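PDB 3WCZ: aldo-keto reductase AKR2E4 from Bombyx mori, which reduces 3-dehydroecdysone with NADPH as cosubstrate, cannot use NADH, and may help regulate molting. Local coordinates for residues H93-L106 against E138-A152. Sequence-based numbering, arbitrary orientation. Where two conformers were deposited one is given.
Sequences HARDQVVPALQESL and ETWQGMQDARQLGLA
Helices 95-106 and 138-148 cross at -44° with their axes 7.5 Å apart, and R95 and G142 come together at a CA-CA distance of 4.6 Å. G142 allows this approach: V98 lies on its backbone, CG1 3.5 Å from G142 C, and a CB here would clash with V98 CG2 and R95 O. Two polar bonds hold the start of helix 95-106. T139 OG1 donates to H93 O (2.8 Å) in the carbonyl plane, while T139 CG2 covers one face of the H93 ring in a CH-pi contact. E138, extended with CG anti to its backbone N (chi1 174°), takes the R95 N-H on the anti lone pair of OE2 (2.9 Å, 166°). With an alanine in place of E138, the R95 N-H would probably lose this acceptor and a gap would open beside R95 CB. Further along, V99 CG2 meets A146 and L149. L102 CD2 packs on L151 CB at 3.6 Å, just past the Schellman turn at G150. On the barrel side, H93, V98 and T139 touch L88 of strand 83-88. The contact thus joins two neighbouring outer helices of the TIM barrel. Its directional bonds probably fix how the start of helix 95-106 sits on 138-148, while the apolar contacts add close packing further along.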
ATOM      1  N   HIS A  93       9.101 -15.182  -8.661  1.00  8.74           N
ATOM      2  CA  HIS A  93       7.952 -15.209  -9.552  1.00  8.81           C
ATOM      3  C   HIS A  93       7.607 -16.562 -10.169  1.00  8.02           C
ATOM      4  O   HIS A  93       6.529 -16.721 -10.740  1.00  9.67           O
ATOM      5  CB  HIS A  93       8.088 -14.138 -10.633  1.00  8.06           C
ATOM      6  CG  HIS A  93       7.646 -12.780 -10.186  1.00  8.66           C
ATOM      7  ND1 HIS A  93       7.059 -11.890 -11.049  1.00  7.82           N
ATOM      8  CD2 HIS A  93       7.660 -12.177  -8.973  1.00  8.14           C
ATOM      9  CE1 HIS A  93       6.750 -10.778 -10.394  1.00  7.97           C
ATOM     10  NE2 HIS A  93       7.122 -10.922  -9.135  1.00  7.84           N
ATOM     11  N   ALA A  94       8.512 -17.539 -10.129  1.00  9.13           N
ATOM     12  CA  ALA A  94       8.122 -18.840 -10.672  1.00  9.90           C
ATOM     13  C   ALA A  94       6.988 -19.406  -9.839  1.00 10.00           C
ATOM     14  O   ALA A  94       6.940 -19.200  -8.636  1.00  9.64           O
ATOM     15  CB  ALA A  94       9.313 -19.779 -10.701  1.00 11.45           C
ATOM     16  N   ARG A  95       6.093 -20.162 -10.462  1.00 11.03           N
ATOM     17  CA  ARG A  95       4.920 -20.648  -9.749  0.55 11.44           C
ATOM     18  C   ARG A  95       5.284 -21.289  -8.408  1.00  9.57           C
ATOM     19  O   ARG A  95       4.692 -20.987  -7.380  1.00 10.53           O
ATOM     20  CB  ARG A  95       4.107 -21.616 -10.628  0.55 11.87           C
ATOM     21  CG  ARG A  95       2.916 -22.271  -9.914  0.55 15.97           C
ATOM     22  CD  ARG A  95       3.219 -23.670  -9.386  0.55 13.05           C
ATOM     23  NE  ARG A  95       3.814 -24.535 -10.408  0.55 18.84           N
ATOM     24  CZ  ARG A  95       3.122 -25.213 -11.318  0.55 26.15           C
ATOM     25  NH1 ARG A  95       1.794 -25.147 -11.348  0.55 18.66           N
ATOM     26  NH2 ARG A  95       3.768 -25.960 -12.203  0.55 15.66           N
ATOM     27  N   ASP A  96       6.253 -22.193  -8.442  1.00  9.58           N
ATOM     28  CA  ASP A  96       6.633 -22.990  -7.275  1.00  8.69           C
ATOM     29  C   ASP A  96       7.337 -22.213  -6.187  1.00  8.93           C
ATOM     30  O   ASP A  96       7.511 -22.734  -5.104  1.00 10.26           O
ATOM     31  CB  ASP A  96       7.528 -24.141  -7.719  1.00 10.11           C
ATOM     32  CG  ASP A  96       6.855 -25.035  -8.728  1.00 12.15           C
ATOM     33  OD1 ASP A  96       6.572 -24.541  -9.833  1.00 13.13           O
ATOM     34  OD2 ASP A  96       6.646 -26.229  -8.402  1.00 15.87           O
ATOM     35  N   GLN A  97       7.716 -20.967  -6.461  1.00  8.72           N
ATOM     36  CA  GLN A  97       8.389 -20.133  -5.462  1.00  8.95           C
ATOM     37  C   GLN A  97       7.410 -19.350  -4.597  1.00  8.97           C
ATOM     38  O   GLN A  97       7.787 -18.864  -3.536  1.00  9.17           O
ATOM     39  CB  GLN A  97       9.321 -19.137  -6.145  1.00  9.40           C
ATOM     40  CG  GLN A  97      10.483 -19.778  -6.824  1.00  8.97           C
ATOM     41  CD  GLN A  97      11.324 -18.701  -7.493  1.00 12.00           C
ATOM     42  OE1 GLN A  97      10.902 -18.080  -8.486  1.00 11.53           O
ATOM     43  NE2 GLN A  97      12.512 -18.445  -6.936  1.00 14.97           N
ATOM     44  N   VAL A  98       6.172 -19.211  -5.044  1.00  7.77           N
ATOM     45  CA  VAL A  98       5.239 -18.288  -4.400  1.00  7.27           C
ATOM     46  C   VAL A  98       4.873 -18.762  -2.994  1.00  8.10           C
ATOM     47  O   VAL A  98       4.987 -17.988  -2.016  1.00  8.81           O
ATOM     48  CB  VAL A  98       3.994 -18.045  -5.289  1.00  8.40           C
ATOM     49  CG1 VAL A  98       2.969 -17.140  -4.602  1.00  8.78           C
ATOM     50  CG2 VAL A  98       4.404 -17.451  -6.636  1.00  9.61           C
ATOM     51  N   VAL A  99       4.429 -19.998  -2.847  1.00  8.64           N
ATOM     52  CA  VAL A  99       4.044 -20.489  -1.539  1.00  7.89           C
ATOM     53  C   VAL A  99       5.230 -20.462  -0.558  1.00  9.70           C
ATOM     54  O   VAL A  99       5.070 -19.978   0.562  1.00 10.42           O
ATOM     55  CB  VAL A  99       3.304 -21.866  -1.629  1.00 10.86           C
ATOM     56  CG1 VAL A  99       3.159 -22.517  -0.263  1.00 11.93           C
ATOM     57  CG2 VAL A  99       1.925 -21.670  -2.261  1.00 12.32           C
ATOM     58  N   PRO A 100       6.413 -20.987  -0.955  1.00  9.02           N
ATOM     59  CA  PRO A 100       7.541 -20.901  -0.027  1.00  9.89           C
ATOM     60  C   PRO A 100       7.921 -19.463   0.343  1.00  9.39           C
ATOM     61  O   PRO A 100       8.323 -19.218   1.487  1.00  9.42           O
ATOM     62  CB  PRO A 100       8.665 -21.625  -0.788  1.00 11.08           C
ATOM     63  CG  PRO A 100       7.939 -22.619  -1.641  1.00 14.28           C
ATOM     64  CD  PRO A 100       6.689 -21.900  -2.083  1.00 10.19           C
ATOM     65  N   ALA A 101       7.824 -18.532  -0.600  1.00  8.53           N
ATOM     66  CA  ALA A 101       8.149 -17.146  -0.267  1.00  8.66           C
ATOM     67  C   ALA A 101       7.160 -16.604   0.773  1.00  9.20           C
ATOM     68  O   ALA A 101       7.537 -15.871   1.694  1.00  9.34           O
ATOM     69  CB  ALA A 101       8.144 -16.269  -1.511  1.00  8.68           C
ATOM     70  N   LEU A 102       5.898 -16.965   0.616  1.00  8.06           N
ATOM     71  CA  LEU A 102       4.882 -16.550   1.595  1.00  7.98           C
ATOM     72  C   LEU A 102       5.150 -17.184   2.958  1.00  8.23           C
ATOM     73  O   LEU A 102       5.049 -16.520   3.999  1.00  9.76           O
ATOM     74  CB  LEU A 102       3.489 -16.879   1.110  1.00  8.84           C
ATOM     75  CG  LEU A 102       2.341 -16.618   2.093  1.00  8.65           C
ATOM     76  CD1 LEU A 102       2.314 -15.181   2.574  1.00  8.52           C
ATOM     77  CD2 LEU A 102       1.025 -16.923   1.443  1.00  9.09           C
ATOM     78  N   GLN A 103       5.514 -18.466   2.965  1.00  9.13           N
ATOM     79  CA  GLN A 103       5.800 -19.133   4.224  1.00  9.70           C
ATOM     80  C   GLN A 103       6.989 -18.467   4.926  1.00 10.38           C
ATOM     81  O   GLN A 103       7.014 -18.360   6.153  1.00 10.81           O
ATOM     82  CB  GLN A 103       6.090 -20.616   3.975  1.00 11.75           C
ATOM     83  CG  GLN A 103       4.880 -21.407   3.505  1.00 12.89           C
ATOM     84  CD  GLN A 103       5.232 -22.832   3.045  1.00 15.00           C
ATOM     85  OE1 GLN A 103       6.228 -23.038   2.365  1.00 17.97           O
ATOM     86  NE2 GLN A 103       4.404 -23.793   3.411  1.00 23.30           N
ATOM     87  N   GLU A 104       7.971 -18.013   4.156  1.00  9.00           N
ATOM     88  CA  GLU A 104       9.094 -17.295   4.723  1.00  9.62           C
ATOM     89  C   GLU A 104       8.636 -15.969   5.336  1.00 10.44           C
ATOM     90  O   GLU A 104       9.038 -15.609   6.457  1.00 10.76           O
ATOM     91  CB  GLU A 104      10.183 -17.093   3.661  1.00 11.13           C
ATOM     92  CG  GLU A 104      11.358 -16.282   4.077  1.00 20.11           C
ATOM     93  CD  GLU A 104      12.457 -16.300   3.021  1.00 32.97           C
ATOM     94  OE1 GLU A 104      12.557 -17.319   2.289  1.00 34.17           O
ATOM     95  OE2 GLU A 104      13.219 -15.312   2.929  1.00 38.21           O
ATOM     96  N   SER A 105       7.812 -15.206   4.619  1.00  8.98           N
ATOM     97  CA  SER A 105       7.249 -13.980   5.178  1.00  8.20           C
ATOM     98  C   SER A 105       6.476 -14.249   6.468  1.00 10.02           C
ATOM     99  O   SER A 105       6.617 -13.505   7.451  1.00  9.89           O
ATOM    100  CB  SER A 105       6.338 -13.311   4.155  1.00 10.07           C
ATOM    101  OG  SER A 105       7.058 -12.560   3.214  1.00  9.76           O
ATOM    102  N   LEU A 106       5.630 -15.266   6.447  1.00  8.75           N
ATOM    103  CA  LEU A 106       4.851 -15.619   7.610  1.00  9.93           C
ATOM    104  C   LEU A 106       5.723 -15.979   8.808  1.00 10.65           C
ATOM    105  O   LEU A 106       5.391 -15.627   9.941  1.00 11.43           O
ATOM    106  CB  LEU A 106       3.913 -16.777   7.302  1.00 10.12           C
ATOM    107  CG  LEU A 106       2.766 -16.435   6.346  1.00 10.45           C
ATOM    108  CD1 LEU A 106       1.980 -17.693   5.965  1.00 12.38           C
ATOM    109  CD2 LEU A 106       1.787 -15.401   6.916  1.00 10.39           C
ATOM    110  N   GLU A 138       1.848 -16.787 -14.584  1.00 10.83           N
ATOM    111  CA  GLU A 138       2.360 -17.933 -13.861  1.00 11.28           C
ATOM    112  C   GLU A 138       2.469 -17.646 -12.362  1.00 10.76           C
ATOM    113  O   GLU A 138       2.096 -18.455 -11.514  1.00 11.72           O
ATOM    114  CB  GLU A 138       3.708 -18.367 -14.414  1.00 12.79           C
ATOM    115  CG  GLU A 138       4.280 -19.452 -13.575  1.00 15.18           C
ATOM    116  CD  GLU A 138       5.554 -20.048 -14.111  1.00 15.43           C
ATOM    117  OE1 GLU A 138       5.643 -20.188 -15.356  1.00 20.96           O
ATOM    118  OE2 GLU A 138       6.441 -20.404 -13.297  1.00 16.07           O
ATOM    119  N   THR A 139       2.987 -16.466 -12.039  1.00 10.00           N
ATOM    120  CA  THR A 139       3.125 -16.072 -10.654  1.00  9.33           C
ATOM    121  C   THR A 139       1.736 -16.080 -10.003  1.00  8.75           C
ATOM    122  O   THR A 139       1.556 -16.499  -8.858  1.00  9.01           O
ATOM    123  CB  THR A 139       3.738 -14.664 -10.597  1.00  9.66           C
ATOM    124  OG1 THR A 139       4.885 -14.612 -11.456  1.00  8.83           O
ATOM    125  CG2 THR A 139       4.129 -14.270  -9.184  1.00  9.90           C
ATOM    126  N   TRP A 140       0.747 -15.597 -10.757  1.00 10.58           N
ATOM    127  CA  TRP A 140      -0.620 -15.507 -10.249  1.00 10.69           C
ATOM    128  C   TRP A 140      -1.170 -16.896  -9.955  1.00 12.33           C
ATOM    129  O   TRP A 140      -1.956 -17.059  -9.002  1.00 11.79           O
ATOM    130  CB  TRP A 140      -1.510 -14.736 -11.229  1.00 11.51           C
ATOM    131  CG  TRP A 140      -2.858 -14.417 -10.672  1.00 11.07           C
ATOM    132  CD1 TRP A 140      -4.049 -14.942 -11.069  1.00 13.36           C
ATOM    133  CD2 TRP A 140      -3.148 -13.536  -9.592  1.00 10.11           C
ATOM    134  NE1 TRP A 140      -5.067 -14.432 -10.302  1.00 13.03           N
ATOM    135  CE2 TRP A 140      -4.538 -13.545  -9.401  1.00 10.77           C
ATOM    136  CE3 TRP A 140      -2.357 -12.732  -8.758  1.00 11.17           C
ATOM    137  CZ2 TRP A 140      -5.160 -12.787  -8.411  1.00  9.66           C
ATOM    138  CZ3 TRP A 140      -2.975 -11.997  -7.783  1.00  9.68           C
ATOM    139  CH2 TRP A 140      -4.350 -12.024  -7.616  1.00  8.80           C
ATOM    140  N   GLN A 141      -0.784 -17.907 -10.722  1.00 12.41           N
ATOM    141  CA  GLN A 141      -1.212 -19.226 -10.364  0.54 11.48           C
ATOM    142  C   GLN A 141      -0.647 -19.674  -9.015  1.00 10.37           C
ATOM    143  O   GLN A 141      -1.350 -20.299  -8.224  1.00 10.78           O
ATOM    144  CB  GLN A 141      -0.840 -20.193 -11.437  0.54 14.69           C
ATOM    145  CG  GLN A 141      -1.367 -21.481 -11.081  0.54 18.27           C
ATOM    146  CD  GLN A 141      -1.153 -22.437 -12.143  0.54 11.31           C
ATOM    147  OE1 GLN A 141      -0.829 -22.070 -13.279  0.54 11.90           O
ATOM    148  NE2 GLN A 141      -1.340 -23.696 -11.809  0.54 11.47           N
ATOM    149  N   GLY A 142       0.591 -19.289  -8.704  1.00  9.01           N
ATOM    150  CA  GLY A 142       1.143 -19.541  -7.387  1.00  8.62           C
ATOM    151  C   GLY A 142       0.351 -18.789  -6.315  1.00  8.56           C
ATOM    152  O   GLY A 142       0.185 -19.290  -5.213  1.00  8.72           O
ATOM    153  N   MET A 143      -0.082 -17.563  -6.627  1.00  8.09           N
ATOM    154  CA  MET A 143      -0.913 -16.783  -5.716  1.00  8.14           C
ATOM    155  C   MET A 143      -2.242 -17.497  -5.462  1.00  8.58           C
ATOM    156  O   MET A 143      -2.695 -17.559  -4.311  1.00  9.04           O
ATOM    157  CB  MET A 143      -1.170 -15.367  -6.244  1.00  8.94           C
ATOM    158  CG  MET A 143       0.104 -14.545  -6.453  1.00  8.42           C
ATOM    159  SD  MET A 143       1.040 -14.113  -4.955  1.00  8.39           S
ATOM    160  CE  MET A 143       0.000 -12.783  -4.341  1.00  8.32           C
ATOM    161  N   GLN A 144      -2.864 -18.019  -6.526  1.00  8.59           N
ATOM    162  CA  GLN A 144      -4.116 -18.768  -6.408  1.00  8.60           C
ATOM    163  C   GLN A 144      -3.908 -19.981  -5.523  1.00  9.36           C
ATOM    164  O   GLN A 144      -4.748 -20.289  -4.692  1.00 10.15           O
ATOM    165  CB  GLN A 144      -4.654 -19.140  -7.804  1.00 10.00           C
ATOM    166  CG  GLN A 144      -5.166 -17.930  -8.565  1.00 10.10           C
ATOM    167  CD  GLN A 144      -5.540 -18.171  -9.998  1.00 13.79           C
ATOM    168  OE1 GLN A 144      -6.422 -17.457 -10.536  1.00 14.38           O
ATOM    169  NE2 GLN A 144      -4.955 -19.185 -10.623  1.00 11.39           N
ATOM    170  N   ASP A 145      -2.765 -20.638  -5.662  1.00  9.80           N
ATOM    171  CA  ASP A 145      -2.431 -21.776  -4.804  1.00  9.67           C
ATOM    172  C   ASP A 145      -2.308 -21.371  -3.321  1.00  9.73           C
ATOM    173  O   ASP A 145      -2.817 -22.063  -2.439  1.00 10.94           O
ATOM    174  CB  ASP A 145      -1.112 -22.426  -5.243  1.00 10.23           C
ATOM    175  CG  ASP A 145      -1.171 -23.080  -6.624  1.00 12.72           C
ATOM    176  OD1 ASP A 145      -2.263 -23.351  -7.143  1.00 13.07           O
ATOM    177  OD2 ASP A 145      -0.061 -23.298  -7.170  1.00 15.61           O
ATOM    178  N   ALA A 146      -1.623 -20.261  -3.047  1.00  9.64           N
ATOM    179  CA  ALA A 146      -1.484 -19.795  -1.666  1.00 10.03           C
ATOM    180  C   ALA A 146      -2.843 -19.514  -1.040  1.00  9.28           C
ATOM    181  O   ALA A 146      -3.036 -19.804   0.139  1.00 11.13           O
ATOM    182  CB  ALA A 146      -0.637 -18.564  -1.600  1.00 11.18           C
ATOM    183  N   ARG A 147      -3.768 -18.959  -1.822  1.00  9.64           N
ATOM    184  CA  ARG A 147      -5.121 -18.710  -1.333  1.00 11.38           C
ATOM    185  C   ARG A 147      -5.846 -20.041  -1.063  1.00 11.30           C
ATOM    186  O   ARG A 147      -6.480 -20.204  -0.014  1.00 11.85           O
ATOM    187  CB  ARG A 147      -5.882 -17.885  -2.359  1.00 12.86           C
ATOM    188  CG  ARG A 147      -7.290 -17.467  -1.953  1.00 18.54           C
ATOM    189  CD  ARG A 147      -8.016 -17.062  -3.260  1.00 25.68           C
ATOM    190  NE  ARG A 147      -9.465 -17.295  -3.291  1.00 25.12           N
ATOM    191  CZ  ARG A 147     -10.307 -16.546  -2.591  1.00 30.80           C
ATOM    192  NH1 ARG A 147      -9.824 -15.593  -1.791  1.00 39.97           N
ATOM    193  NH2 ARG A 147     -11.611 -16.755  -2.660  1.00 36.29           N
ATOM    194  N   GLN A 148      -5.734 -21.001  -1.980  1.00 10.53           N
ATOM    195  CA  GLN A 148      -6.473 -22.255  -1.808  1.00  9.92           C
ATOM    196  C   GLN A 148      -5.951 -23.026  -0.624  1.00 11.83           C
ATOM    197  O   GLN A 148      -6.722 -23.726   0.041  1.00 13.26           O
ATOM    198  CB  GLN A 148      -6.431 -23.114  -3.066  1.00 12.97           C
ATOM    199  CG  GLN A 148      -7.157 -22.550  -4.262  1.00 22.75           C
ATOM    200  CD  GLN A 148      -8.678 -22.336  -4.076  1.00 17.79           C
ATOM    201  OE1 GLN A 148      -9.305 -22.720  -3.066  1.00 21.58           O
ATOM    202  NE2 GLN A 148      -9.253 -21.624  -5.029  1.00 33.71           N
ATOM    203  N   LEU A 149      -4.651 -22.926  -0.349  1.00 10.40           N
ATOM    204  CA  LEU A 149      -4.072 -23.516   0.842  1.00 10.68           C
ATOM    205  C   LEU A 149      -4.422 -22.839   2.159  1.00 13.37           C
ATOM    206  O   LEU A 149      -4.102 -23.369   3.229  1.00 16.76           O
ATOM    207  CB  LEU A 149      -2.563 -23.550   0.710  1.00 14.14           C
ATOM    208  CG  LEU A 149      -2.003 -24.420  -0.399  1.00 14.72           C
ATOM    209  CD1 LEU A 149      -0.489 -24.152  -0.504  1.00 20.76           C
ATOM    210  CD2 LEU A 149      -2.277 -25.908  -0.200  1.00 20.44           C
ATOM    211  N   GLY A 150      -5.067 -21.682   2.112  1.00 11.37           N
ATOM    212  CA  GLY A 150      -5.414 -20.967   3.335  1.00 13.28           C
ATOM    213  C   GLY A 150      -4.319 -20.069   3.878  1.00 12.84           C
ATOM    214  O   GLY A 150      -4.487 -19.472   4.934  1.00 14.33           O
ATOM    215  N   LEU A 151      -3.194 -19.964   3.187  1.00  9.99           N
ATOM    216  CA  LEU A 151      -2.084 -19.168   3.712  1.00 10.78           C
ATOM    217  C   LEU A 151      -2.285 -17.668   3.490  1.00  9.75           C
ATOM    218  O   LEU A 151      -1.716 -16.860   4.218  1.00  9.96           O
ATOM    219  CB  LEU A 151      -0.758 -19.629   3.093  1.00 11.13           C
ATOM    220  CG  LEU A 151      -0.322 -21.049   3.431  1.00 11.36           C
ATOM    221  CD1 LEU A 151       0.872 -21.448   2.573  1.00 14.93           C
ATOM    222  CD2 LEU A 151       0.003 -21.143   4.918  1.00 14.52           C
ATOM    223  N   ALA A 152      -3.037 -17.337   2.449  1.00  9.44           N
ATOM    224  CA  ALA A 152      -3.436 -15.972   2.148  1.00 10.24           C
ATOM    225  C   ALA A 152      -4.947 -15.937   2.040  1.00 10.58           C
ATOM    226  O   ALA A 152      -5.539 -16.706   1.280  1.00 10.98           O
ATOM    227  CB  ALA A 152      -2.834 -15.518   0.859  1.00  9.48           C
TER